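Local coordinates for protein chinitase A (Streptomyces coelicolor, PDB 3EBV) that probably hydrolyses internal linkages of chitin, being the family 18 glycosyl hydrolase domain, a TIM barrel, of a longer secreted protein, at residues A[149-152]-A[153-156]; A[162-165]-A[166-170]; A[213-216]-A[217-220]. All coordinates share one frame; numbering follows the deposited sequence. Where two conformers were deposited one is given.

Contact 1. Residues A[149-152]-A[153-156]; sequences APQT and IDMQ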
# COMPACT_ATOMS: atom_id res chain seq x y z
N ALA A 149 2.51 3.25 2.17
CA ALA A 149 3.36 2.60 1.16
C ALA A 149 4.71 3.33 1.08
O ALA A 149 5.08 3.93 0.07
CB ALA A 149 2.66 2.59 -0.22
N PRO A 150 5.49 3.26 2.17
CA PRO A 150 6.83 3.88 2.15
C PRO A 150 7.73 3.26 1.08
O PRO A 150 7.50 2.12 0.68
CB PRO A 150 7.42 3.47 3.53
CG PRO A 150 6.60 2.26 3.97
CD PRO A 150 5.20 2.52 3.43
N GLN A 151 8.72 4.05 0.67
CA GLN A 151 9.85 3.50 -0.08
C GLN A 151 10.85 2.90 0.91
O GLN A 151 10.78 3.13 2.14
CB GLN A 151 10.49 4.63 -0.90
CG GLN A 151 9.57 5.07 -2.03
CD GLN A 151 10.20 6.18 -2.82
OE1 GLN A 151 10.92 5.93 -3.79
NE2 GLN A 151 9.98 7.42 -2.38
N THR A 152 11.80 2.09 0.40
CA THR A 152 12.68 1.40 1.33
C THR A 152 13.49 2.38 2.20
O THR A 152 13.78 2.09 3.37
CB THR A 152 13.63 0.43 0.56
OG1 THR A 152 14.35 1.18 -0.43
CG2 THR A 152 12.85 -0.68 -0.05
N ILE A 153 13.86 3.52 1.64
CA ILE A 153 14.64 4.51 2.41
C ILE A 153 13.87 5.07 3.61
O ILE A 153 14.48 5.65 4.54
CB ILE A 153 15.07 5.71 1.54
CG1 ILE A 153 13.86 6.40 0.89
CG2 ILE A 153 16.09 5.24 0.52
CD1 ILE A 153 14.21 7.66 0.10
N ASP A 154 12.54 4.87 3.61
CA ASP A 154 11.70 5.43 4.67
C ASP A 154 11.53 4.50 5.88
O ASP A 154 10.94 4.93 6.89
CB ASP A 154 10.32 5.73 4.09
CG ASP A 154 10.36 6.78 2.98
OD1 ASP A 154 11.00 7.83 3.19
OD2 ASP A 154 9.75 6.53 1.92
N MSE A 155 12.00 3.25 5.79
CA MSE A 155 11.81 2.28 6.87
C MSE A 155 13.12 1.55 7.20
O MSE A 155 13.09 0.41 7.69
CB MSE A 155 10.76 1.23 6.50
CG MSE A 155 9.40 1.78 6.01
SE MSE A 155 8.35 2.58 7.48
CE MSE A 155 7.84 0.98 8.38
N GLN A 156 14.25 2.22 7.01
CA GLN A 156 15.56 1.63 7.32
C GLN A 156 15.84 1.61 8.82
O GLN A 156 16.66 0.84 9.29
CB GLN A 156 16.65 2.37 6.56
CG GLN A 156 16.77 1.86 5.10
CD GLN A 156 17.46 0.49 5.03
OE1 GLN A 156 16.78 -0.58 4.97
NE2 GLN A 156 18.76 0.51 4.97
O HOH W 1 8.40 7.90 0.01

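Contact 2. Residues A[162-165]-A[166-170]; sequences YFQT and ALNVK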
# COMPACT_ATOMS: atom_id res chain seq x y z
N TYR A 162 8.28 7.89 7.74
CA TYR A 162 7.18 6.92 7.70
C TYR A 162 7.16 6.00 8.93
O TYR A 162 6.10 5.70 9.48
CB TYR A 162 7.23 6.05 6.42
CG TYR A 162 6.50 6.61 5.24
CD1 TYR A 162 7.11 7.51 4.37
CD2 TYR A 162 5.19 6.19 4.98
CE1 TYR A 162 6.41 8.03 3.23
CE2 TYR A 162 4.49 6.67 3.85
CZ TYR A 162 5.12 7.59 3.00
OH TYR A 162 4.36 8.05 1.93
N PHE A 163 8.33 5.52 9.36
CA PHE A 163 8.38 4.55 10.43
C PHE A 163 7.90 5.23 11.74
O PHE A 163 7.08 4.65 12.46
CB PHE A 163 9.81 3.97 10.55
CG PHE A 163 9.86 2.57 11.11
CD1 PHE A 163 10.80 1.63 10.60
CD2 PHE A 163 9.00 2.15 12.12
CE1 PHE A 163 10.86 0.31 11.16
CE2 PHE A 163 9.05 0.82 12.67
CZ PHE A 163 10.02 -0.08 12.16
N GLN A 164 8.40 6.44 11.99
CA GLN A 164 8.00 7.16 13.22
C GLN A 164 6.49 7.40 13.22
O GLN A 164 5.83 7.21 14.22
CB GLN A 164 8.70 8.50 13.31
CG GLN A 164 8.46 9.21 14.64
CD GLN A 164 8.88 8.40 15.83
OE1 GLN A 164 8.03 7.85 16.59
NE2 GLN A 164 10.21 8.30 16.01
N THR A 165 5.96 7.78 12.04
CA THR A 165 4.52 8.03 11.91
C THR A 165 3.74 6.77 12.18
O THR A 165 2.78 6.73 12.95
CB THR A 165 4.16 8.63 10.54
OG1 THR A 165 4.94 9.81 10.33
CG2 THR A 165 2.64 8.98 10.45
N ALA A 166 4.16 5.67 11.50
CA ALA A 166 3.50 4.40 11.68
C ALA A 166 3.43 3.97 13.16
O ALA A 166 2.38 3.53 13.67
CB ALA A 166 4.24 3.34 10.83
N LEU A 167 4.56 4.12 13.88
CA LEU A 167 4.58 3.80 15.31
C LEU A 167 3.64 4.74 16.10
O LEU A 167 2.91 4.25 16.98
CB LEU A 167 6.00 3.88 15.85
CG LEU A 167 6.92 2.73 15.33
CD1 LEU A 167 8.36 3.12 15.66
CD2 LEU A 167 6.49 1.37 15.92
N ASN A 168 3.65 6.02 15.73
CA ASN A 168 2.83 7.00 16.49
C ASN A 168 1.37 6.64 16.37
O ASN A 168 0.59 6.86 17.31
CB ASN A 168 3.04 8.40 15.94
CG ASN A 168 4.40 8.98 16.29
OD1 ASN A 168 5.16 8.41 17.11
ND2 ASN A 168 4.72 10.14 15.69
N VAL A 169 0.98 6.12 15.20
CA VAL A 169 -0.44 5.77 14.95
C VAL A 169 -0.71 4.27 14.93
O VAL A 169 -1.69 3.80 14.33
CB VAL A 169 -1.03 6.51 13.70
CG1 VAL A 169 -0.75 8.00 13.76
CG2 VAL A 169 -0.41 5.92 12.39
N LYS A 170 0.13 3.50 15.62
CA LYS A 170 0.03 2.05 15.54
C LYS A 170 -1.35 1.49 15.85
O LYS A 170 -1.81 0.53 15.25
CB LYS A 170 1.09 1.42 16.46
CG LYS A 170 1.07 -0.08 16.46
CD LYS A 170 2.15 -0.66 17.35
CE LYS A 170 2.23 -2.19 17.16
NZ LYS A 170 3.06 -2.85 18.26

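Contact 3. Residues A[213-216]-A[217-220]; sequences GLAP and SQVG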
# COMPACT_ATOMS: atom_id res chain seq x y z
N GLY A 213 8.78 -2.71 16.25
CA GLY A 213 7.58 -2.23 16.98
C GLY A 213 6.26 -2.30 16.23
O GLY A 213 5.23 -1.93 16.80
N LEU A 214 6.27 -2.74 14.98
CA LEU A 214 5.03 -2.99 14.22
C LEU A 214 4.58 -4.42 14.44
O LEU A 214 5.42 -5.35 14.50
CB LEU A 214 5.22 -2.69 12.73
CG LEU A 214 5.52 -1.22 12.44
CD1 LEU A 214 5.80 -1.08 10.95
CD2 LEU A 214 4.35 -0.30 12.83
N ALA A 215 3.26 -4.63 14.59
CA ALA A 215 2.72 -5.99 14.71
C ALA A 215 2.84 -6.73 13.35
O ALA A 215 2.88 -6.08 12.29
CB ALA A 215 1.23 -5.95 15.15
N PRO A 216 2.90 -8.06 13.36
CA PRO A 216 2.98 -8.78 12.08
C PRO A 216 1.81 -8.42 11.17
O PRO A 216 1.99 -8.34 9.95
CB PRO A 216 2.97 -10.25 12.51
CG PRO A 216 3.66 -10.21 13.87
CD PRO A 216 3.08 -8.97 14.52
N SER A 217 0.61 -8.22 11.73
CA SER A 217 -0.53 -7.87 10.90
C SER A 217 -0.38 -6.50 10.26
O SER A 217 -1.22 -6.13 9.41
CB SER A 217 -1.84 -7.84 11.71
OG SER A 217 -1.74 -6.88 12.72
N GLN A 218 0.65 -5.75 10.66
CA GLN A 218 0.85 -4.40 10.12
C GLN A 218 1.98 -4.35 9.07
O GLN A 218 2.37 -3.26 8.66
CB GLN A 218 1.15 -3.40 11.24
CG GLN A 218 -0.08 -3.23 12.12
CD GLN A 218 0.18 -2.39 13.34
OE1 GLN A 218 1.18 -2.55 14.05
NE2 GLN A 218 -0.78 -1.51 13.63
N VAL A 219 2.46 -5.53 8.63
CA VAL A 219 3.58 -5.58 7.66
C VAL A 219 3.15 -6.36 6.42
O VAL A 219 2.68 -7.50 6.53
CB VAL A 219 4.81 -6.25 8.30
CG1 VAL A 219 5.97 -6.40 7.28
CG2 VAL A 219 5.30 -5.42 9.52
N GLY A 220 3.25 -5.69 5.26
CA GLY A 220 2.87 -6.31 3.96
C GLY A 220 4.04 -6.16 2.98
O GLY A 220 4.76 -5.16 3.01

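Contact 1. Residues A[149-152]-A[153-156]
P150 and the selenomethionine M155 meet on one flank of a tight turn, while Q151 and D154 pair through polar groups on another. The turn follows strand 145-148, at the C-terminal strand end of the TIM barrel, the end where enzymes of this fold carry their active sites. The M155 chain is bent at chi2 and chi3, and its CG approaches CG of the proline ring at 3.5 Å, a tight carbon pair. Its selenium curls back to 3.9 Å from the same P150 CG, and the two side chains cross obliquely.

The carboxylate of D154 faces back along the chain instead. With CG beside its own backbone N (chi1 -62°), OD2 reaches the backbone N of Q151 at 3.0 Å, receiving that N-H on its anti lone pair through a rather bent bond (141°). In return D154 N donates to Q151 O at 2.9 Å from above the carbonyl plane, so the two residues are joined by a reciprocal pair of bonds. The Q151 side chain, extended beyond CG, adds a longer bridge: its NE2 donates to a water at 2.9 Å, and that water lies 2.7 Å from D154 OD2. Next along the 3-10 turn, M155 N bonds to T152 O at 3.2 Å and nearly straight (169°). The hydroxyl of T152 leaves the turn to bond S183.

Chemically the turn is divided: a single carboxylate oxygen gathers a backbone N-H and a water, fixing the rotation of D154, whereas proline and selenomethionine make a wholly apolar contact against strand 175-179.

Contact 2. Residues A[162-165]-A[166-170]
Y162 to N168 make up nearly all of helix 161-168, and four successive i to i+4 bonds link the two segments: A166 N to Y162 O at 2.8 Å, then L167 N to F163 O, N168 N to Q164 O and V169 N to T165 O, each at 2.9 Å. V169 is the first residue to leave helical geometry, yet its N-H still completes the final bond, and K170 N turns back to L167 O at 3.2 Å.

One turn apart on the same flank, F163 and L167 pack together. The phenyl group swings beside its own carbonyl carbon (chi1 -152°), which brings CD2 to 3.7 Å from L167 CD1; the methyl meets the ring obliquely. Further round, V169 CG2 comes to 3.3 Å from T165 O, flanking the last helical carbonyl of the series. T165 OG1 bonds to G161 O, a hydroxyl folded onto the preceding turn, while the side chain packs on helix 126-140.

This helix joins strands 145-148 and 175-179 in a beta-alpha-beta crossover. Its chemistry is plain: the four carbonyls from Y162 to T165 are met by main-chain N-H groups, while F163 and L167 give the helix an apolar flank turned to L214.

Contact 3. Residues A[213-216]-A[217-220]
Q218 folds its side chain back onto A215 in the loop of this TIM barrel that leads from helix 199-210 into strand 219-224. Its CB lies 3.4 Å from A215 O, the carbonyl that also accepts the backbone N-H of Q218 at 2.8 Å, from above the carbonyl plane. CG moves past that oxygen, and the chain then runs extended (chi2 173°), carrying CD alongside A215 to 4.1 Å from its CB. At the tip, OE1 accepts A215 N at 3.0 Å on a lone pair in the amide's carbonyl plane, through a fairly straight bond (160°). The same OE1 sits 3.6 Å from the methyl carbon CB of A215, with a methyl of L214 a little farther off; the L214 and Q218 side chains meet at about a right angle. The other arm of the amide, NE2, donates to the carbonyls of K170 and L173 beyond the loop.

Both branches of the amide are thus engaged, which fixes its rotation and distinguishes oxygen from nitrogen. A leucine here would probably leave the A215 N-H and the carbonyls of K170 and L173 without their amide partner, weakening the tie between the loop and the end of helix 161-168.

P216 and S217, between A215 and Q218, form a short 3-10 turn, and V219 N closes it by donating to P216 O at 3.1 Å. Beyond the turn the chain enters the barrel strand, and V219 points its side chain back over the loop, where its CG2 rests 4.2 Å from L214 CB.

How the contacts relate
From the N terminus the three contacts follow in series; none encloses or crosses another. Contact 1 closes a turn after strand 145-148, contact 2 lies within helix 161-168 that follows, and contact 3 closes the turn leading into strand 219-224, after strand 175-179 and helix 199-210. They meet in space. The first turn of the helix packs against contact 1, with Y162 against P150 and D154, and the selenium of M155 close to F163 N. M155 CE also touches L214 CD1. Toward the helix end, L167 CD2 lies 3.6 Å from G213 O of contact 3. Helix 161-168 thus touches loops near both ends of the barrel.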